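Local coordinates for protein fimbrium subunit Fim1C (Bacteroides vulgatus, PDB 4QB7) that probably forms part of the tip of a fimbrium, a cell-surface filament that mediates cell adhesion and biofilm formation, at residues A[84-95]-A[153-164]. Numbering follows the deposited sequence.
Sequences WPIDDKKITFFA and NESNKGTVQFKF. With SO4 (sulfate ion), chain L; SO4 (sulfate ion), chain I; SO4 (sulfate ion), chain M.
W84 and G158 make the single direct hydrogen bond between 84-95 and 153-164. The indole NE1 of W84 donates to G158 O at 3.0 Å, with an N-H...O angle of 145°. The oxygen lies in the ring plane, at the indole edge, while the donor is tilted from the carbonyl plane of G158. That carbonyl belongs to the type I' turn N156-T159, closed by T159 N to N156 O. A water adds a second polar link, donating to P85 O and accepting from N153 N.

N153 packs over one indole face. Its CA stands over the five-membered ring of W84, a CH-pi contact. A leucine in place of W84 would probably leave G158 O without its indole donor and N153 without an aromatic face.

Farther along, apolar side chains meet. W84 CH2 reaches V160 CG2, at 3.9 Å. V160 CG2 also sits over one face of the F93 ring, 3.6 Å from F93 CE1, and I91 CG2 covers the opposite face. With V160 CG1 anti to the backbone N (chi1 -172°), both methyls meet this ring. A95 CB touches F162 CD1 and F164 CE1, each at 3.6 Å.

The strands 90-95 and 159-162 run at 36° and meet through buried side chains: F93, A95, V160 and F162 all point toward the other segment. Strand 141-143 lies between strands 90-97 and 159-178 and pairs antiparallel with each, in the larger mixed sheet of this fimbrillin-like beta fold.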
loop_
_atom_site.group_PDB
_atom_site.type_symbol
_atom_site.label_atom_id
_atom_site.label_comp_id
_atom_site.label_asym_id
_atom_site.label_seq_id
_atom_site.Cartn_x
_atom_site.Cartn_y
_atom_site.Cartn_z
ATOM N N TRP A 84 10.479 23.757 -22.461
ATOM C CA TRP A 84 9.781 23.052 -23.533
ATOM C C TRP A 84 10.587 23.214 -24.802
ATOM O O TRP A 84 11.226 24.259 -24.971
ATOM C CB TRP A 84 8.359 23.589 -23.746
ATOM C CG TRP A 84 7.398 23.282 -22.632
ATOM C CD1 TRP A 84 6.925 24.156 -21.704
ATOM C CD2 TRP A 84 6.773 22.012 -22.345
ATOM N NE1 TRP A 84 6.067 23.515 -20.841
ATOM C CE2 TRP A 84 5.960 22.196 -21.208
ATOM C CE3 TRP A 84 6.827 20.737 -22.939
ATOM C CZ2 TRP A 84 5.181 21.160 -20.665
ATOM C CZ3 TRP A 84 6.089 19.705 -22.383
ATOM C CH2 TRP A 84 5.258 19.923 -21.272
ATOM N N PRO A 85 10.581 22.246 -25.735
ATOM C CA PRO A 85 11.333 22.453 -26.979
ATOM C C PRO A 85 10.818 23.664 -27.778
ATOM O O PRO A 85 9.641 24.028 -27.676
ATOM C CB PRO A 85 11.119 21.138 -27.736
ATOM C CG PRO A 85 10.738 20.149 -26.702
ATOM C CD PRO A 85 9.925 20.922 -25.724
ATOM N N ILE A 86 11.715 24.312 -28.536
ATOM C CA ILE A 86 11.369 25.437 -29.422
ATOM C C ILE A 86 10.715 24.853 -30.691
ATOM O O ILE A 86 9.835 25.485 -31.274
ATOM C CB ILE A 86 12.600 26.330 -29.768
ATOM C CG1 ILE A 86 13.350 26.794 -28.505
ATOM C CG2 ILE A 86 12.190 27.565 -30.585
ATOM C CD1 ILE A 86 14.945 26.820 -28.664
ATOM N N ASP A 87 11.132 23.635 -31.100
ATOM C CA ASP A 87 10.583 22.972 -32.278
ATOM C C ASP A 87 9.363 22.074 -31.882
ATOM O O ASP A 87 8.750 22.323 -30.848
ATOM C CB ASP A 87 11.689 22.193 -33.021
ATOM C CG ASP A 87 12.416 21.152 -32.189
ATOM O OD1 ASP A 87 11.994 20.909 -31.039
ATOM O OD2 ASP A 87 13.387 20.549 -32.705
ATOM N N ASP A 88 9.008 21.060 -32.709
ATOM C CA ASP A 88 7.819 20.226 -32.554
ATOM C C ASP A 88 8.069 18.909 -31.807
ATOM O O ASP A 88 7.204 18.017 -31.800
ATOM C CB ASP A 88 7.174 19.956 -33.919
ATOM C CG ASP A 88 8.079 19.457 -35.041
ATOM O OD1 ASP A 88 9.166 18.888 -34.741
ATOM O OD2 ASP A 88 7.683 19.583 -36.207
ATOM N N LYS A 89 9.225 18.824 -31.121
ATOM C CA LYS A 89 9.604 17.697 -30.288
ATOM C C LYS A 89 8.620 17.559 -29.130
ATOM O O LYS A 89 8.058 18.559 -28.658
ATOM C CB LYS A 89 11.035 17.876 -29.767
ATOM C CG LYS A 89 12.081 17.455 -30.770
ATOM C CD LYS A 89 13.433 17.226 -30.113
ATOM C CE LYS A 89 14.424 18.333 -30.351
ATOM N NZ LYS A 89 14.066 19.553 -29.578
ATOM N N LYS A 90 8.413 16.317 -28.684
ATOM C CA LYS A 90 7.486 15.957 -27.612
ATOM C C LYS A 90 8.238 15.445 -26.389
ATOM O O LYS A 90 9.372 14.965 -26.528
ATOM C CB LYS A 90 6.491 14.895 -28.119
ATOM C CG LYS A 90 5.519 15.451 -29.170
ATOM C CD LYS A 90 4.547 14.418 -29.734
ATOM C CE LYS A 90 3.673 15.113 -30.741
ATOM N NZ LYS A 90 2.869 14.192 -31.579
ATOM N N ILE A 91 7.628 15.575 -25.186
ATOM C CA ILE A 91 8.212 15.047 -23.938
ATOM C C ILE A 91 7.187 14.166 -23.234
ATOM O O ILE A 91 6.038 14.568 -23.046
ATOM C CB ILE A 91 8.788 16.131 -22.969
ATOM C CG1 ILE A 91 9.766 17.096 -23.692
ATOM C CG2 ILE A 91 9.496 15.467 -21.769
ATOM C CD1 ILE A 91 9.927 18.368 -22.910
ATOM N N THR A 92 7.608 12.946 -22.880
ATOM C CA THR A 92 6.792 11.978 -22.169
ATOM C C THR A 92 7.296 11.914 -20.731
ATOM O O THR A 92 8.500 11.751 -20.477
ATOM C CB THR A 92 6.779 10.618 -22.886
ATOM O OG1 THR A 92 5.912 10.742 -23.997
ATOM C CG2 THR A 92 6.229 9.495 -22.013
ATOM N N PHE A 93 6.352 12.035 -19.795
ATOM C CA PHE A 93 6.633 12.041 -18.374
ATOM C C PHE A 93 6.077 10.805 -17.697
ATOM O O PHE A 93 5.101 10.207 -18.159
ATOM C CB PHE A 93 6.050 13.317 -17.726
ATOM C CG PHE A 93 6.600 14.611 -18.291
ATOM C CD1 PHE A 93 6.035 15.193 -19.422
ATOM C CD2 PHE A 93 7.686 15.246 -17.693
ATOM C CE1 PHE A 93 6.565 16.372 -19.961
ATOM C CE2 PHE A 93 8.210 16.426 -18.228
ATOM C CZ PHE A 93 7.634 16.993 -19.349
ATOM N N PHE A 94 6.750 10.419 -16.603
ATOM C CA PHE A 94 6.409 9.383 -15.624
ATOM C C PHE A 94 6.796 9.935 -14.266
ATOM O O PHE A 94 7.700 10.773 -14.180
ATOM C CB PHE A 94 7.124 8.041 -15.907
ATOM C CG PHE A 94 6.837 7.459 -17.264
ATOM C CD1 PHE A 94 5.687 6.707 -17.489
ATOM C CD2 PHE A 94 7.710 7.671 -18.327
ATOM C CE1 PHE A 94 5.422 6.177 -18.755
ATOM C CE2 PHE A 94 7.450 7.125 -19.589
ATOM C CZ PHE A 94 6.299 6.402 -19.797
ATOM N N ALA A 95 6.144 9.477 -13.209
ATOM C CA ALA A 95 6.464 9.946 -11.867
ATOM C C ALA A 95 6.155 8.863 -10.850
ATOM O O ALA A 95 5.311 8.010 -11.115
ATOM C CB ALA A 95 5.677 11.207 -11.549
ATOM N N ASN A 153 4.423 22.373 -25.322
ATOM C CA ASN A 153 4.103 23.593 -24.601
ATOM C C ASN A 153 2.600 23.908 -24.698
ATOM O O ASN A 153 2.070 24.594 -23.836
ATOM C CB ASN A 153 4.937 24.731 -25.205
ATOM C CG ASN A 153 4.650 26.105 -24.659
ATOM O OD1 ASN A 153 4.674 26.357 -23.439
ATOM N ND2 ASN A 153 4.349 27.022 -25.565
ATOM N N GLU A 154 1.926 23.404 -25.746
ATOM C CA GLU A 154 0.524 23.667 -26.060
ATOM C C GLU A 154 -0.433 22.644 -25.467
ATOM O O GLU A 154 -1.651 22.854 -25.498
ATOM C CB GLU A 154 0.326 23.706 -27.591
ATOM C CG GLU A 154 1.125 24.764 -28.358
ATOM C CD GLU A 154 0.886 26.228 -28.015
ATOM O OE1 GLU A 154 -0.227 26.582 -27.551
ATOM O OE2 GLU A 154 1.818 27.035 -28.244
ATOM N N SER A 155 0.095 21.557 -24.912
ATOM C CA SER A 155 -0.719 20.460 -24.395
ATOM C C SER A 155 -1.617 20.898 -23.259
ATOM O O SER A 155 -2.824 20.649 -23.319
ATOM C CB SER A 155 0.157 19.291 -23.957
ATOM O OG SER A 155 0.626 18.569 -25.081
ATOM N N ASN A 156 -1.044 21.567 -22.235
ATOM C CA ASN A 156 -1.794 21.977 -21.054
ATOM C C ASN A 156 -1.195 23.258 -20.426
ATOM O O ASN A 156 -0.830 23.276 -19.246
ATOM C CB ASN A 156 -1.824 20.804 -20.053
ATOM C CG ASN A 156 -2.648 21.021 -18.812
ATOM O OD1 ASN A 156 -3.757 21.581 -18.841
ATOM N ND2 ASN A 156 -2.110 20.578 -17.694
ATOM N N LYS A 157 -1.108 24.342 -21.224
ATOM C CA LYS A 157 -0.642 25.663 -20.765
ATOM C C LYS A 157 0.816 25.617 -20.219
ATOM O O LYS A 157 1.177 26.426 -19.356
ATOM C CB LYS A 157 -1.620 26.211 -19.695
ATOM C CG LYS A 157 -3.062 26.188 -20.177
ATOM C CD LYS A 157 -4.108 26.309 -19.091
ATOM C CE LYS A 157 -5.454 26.526 -19.739
ATOM N NZ LYS A 157 -6.459 27.050 -18.783
ATOM N N GLY A 158 1.619 24.671 -20.728
ATOM C CA GLY A 158 3.004 24.452 -20.318
ATOM C C GLY A 158 3.174 23.733 -18.981
ATOM O O GLY A 158 4.296 23.634 -18.473
ATOM N N THR A 159 2.074 23.234 -18.391
ATOM C CA THR A 159 2.114 22.571 -17.089
ATOM C C THR A 159 1.859 21.077 -17.215
ATOM O O THR A 159 0.880 20.653 -17.848
ATOM C CB THR A 159 1.095 23.212 -16.122
ATOM O OG1 THR A 159 1.434 24.577 -15.965
ATOM C CG2 THR A 159 1.073 22.555 -14.737
ATOM N N VAL A 160 2.713 20.290 -16.548
ATOM C CA VAL A 160 2.563 18.846 -16.501
ATOM C C VAL A 160 1.739 18.541 -15.261
ATOM O O VAL A 160 2.181 18.825 -14.147
ATOM C CB VAL A 160 3.921 18.072 -16.547
ATOM C CG1 VAL A 160 3.687 16.582 -16.687
ATOM C CG2 VAL A 160 4.796 18.574 -17.693
ATOM N N GLN A 161 0.514 18.037 -15.445
ATOM C CA GLN A 161 -0.312 17.695 -14.294
ATOM C C GLN A 161 -0.207 16.202 -13.994
ATOM O O GLN A 161 -0.719 15.374 -14.757
ATOM C CB GLN A 161 -1.778 18.093 -14.479
ATOM C CG GLN A 161 -2.544 17.880 -13.167
ATOM C CD GLN A 161 -4.037 17.926 -13.272
ATOM O OE1 GLN A 161 -4.650 17.299 -14.142
ATOM N NE2 GLN A 161 -4.657 18.598 -12.315
ATOM N N PHE A 162 0.416 15.868 -12.857
ATOM C CA PHE A 162 0.563 14.499 -12.420
ATOM C C PHE A 162 -0.674 14.091 -11.645
ATOM O O PHE A 162 -1.294 14.910 -10.979
ATOM C CB PHE A 162 1.843 14.321 -11.591
ATOM C CG PHE A 162 3.105 14.662 -12.347
ATOM C CD1 PHE A 162 3.712 13.726 -13.182
ATOM C CD2 PHE A 162 3.685 15.927 -12.234
ATOM C CE1 PHE A 162 4.860 14.056 -13.913
ATOM C CE2 PHE A 162 4.837 16.257 -12.962
ATOM C CZ PHE A 162 5.414 15.322 -13.802
ATOM N N LYS A 163 -1.043 12.828 -11.776
ATOM C CA LYS A 163 -2.198 12.157 -11.191
ATOM C C LYS A 163 -1.647 10.846 -10.679
ATOM O O LYS A 163 -1.308 9.981 -11.478
ATOM C CB LYS A 163 -3.246 11.965 -12.307
ATOM C CG LYS A 163 -4.718 12.079 -11.954
ATOM C CD LYS A 163 -5.365 12.821 -13.130
ATOM C CE LYS A 163 -6.842 12.591 -13.345
ATOM N NZ LYS A 163 -7.394 13.596 -14.311
ATOM N N PHE A 164 -1.417 10.747 -9.368
ATOM C CA PHE A 164 -0.811 9.575 -8.760
ATOM C C PHE A 164 -1.824 8.501 -8.405
ATOM O O PHE A 164 -2.888 8.802 -7.861
ATOM C CB PHE A 164 -0.036 9.987 -7.511
ATOM C CG PHE A 164 1.221 10.745 -7.859
ATOM C CD1 PHE A 164 2.338 10.079 -8.360
ATOM C CD2 PHE A 164 1.300 12.119 -7.663
ATOM C CE1 PHE A 164 3.502 10.779 -8.678
ATOM C CE2 PHE A 164 2.460 12.823 -8.008
ATOM C CZ PHE A 164 3.558 12.146 -8.498
HETATM S S SO4 L . 15.158 23.021 -28.133
HETATM O O1 SO4 L . 14.561 23.802 -27.036
HETATM O O2 SO4 L . 14.871 21.600 -27.942
HETATM O O3 SO4 L . 14.607 23.469 -29.419
HETATM O O4 SO4 L . 16.609 23.222 -28.106
HETATM S S SO4 I . 1.184 11.073 -31.749
HETATM O O1 SO4 I . 0.249 11.322 -30.642
HETATM O O2 SO4 I . 1.131 9.673 -32.161
HETATM O O3 SO4 I . 0.791 11.891 -32.891
HETATM O O4 SO4 I . 2.529 11.428 -31.291
HETATM S S SO4 M . -8.422 19.578 -12.257
HETATM O O1 SO4 M . -9.718 20.115 -11.829
HETATM O O2 SO4 M . -8.615 18.513 -13.252
HETATM O O3 SO4 M . -7.619 20.649 -12.850
HETATM O O4 SO4 M . -7.730 19.047 -11.082
HETATM O O HOH W 1 7.065 22.329 -26.787
#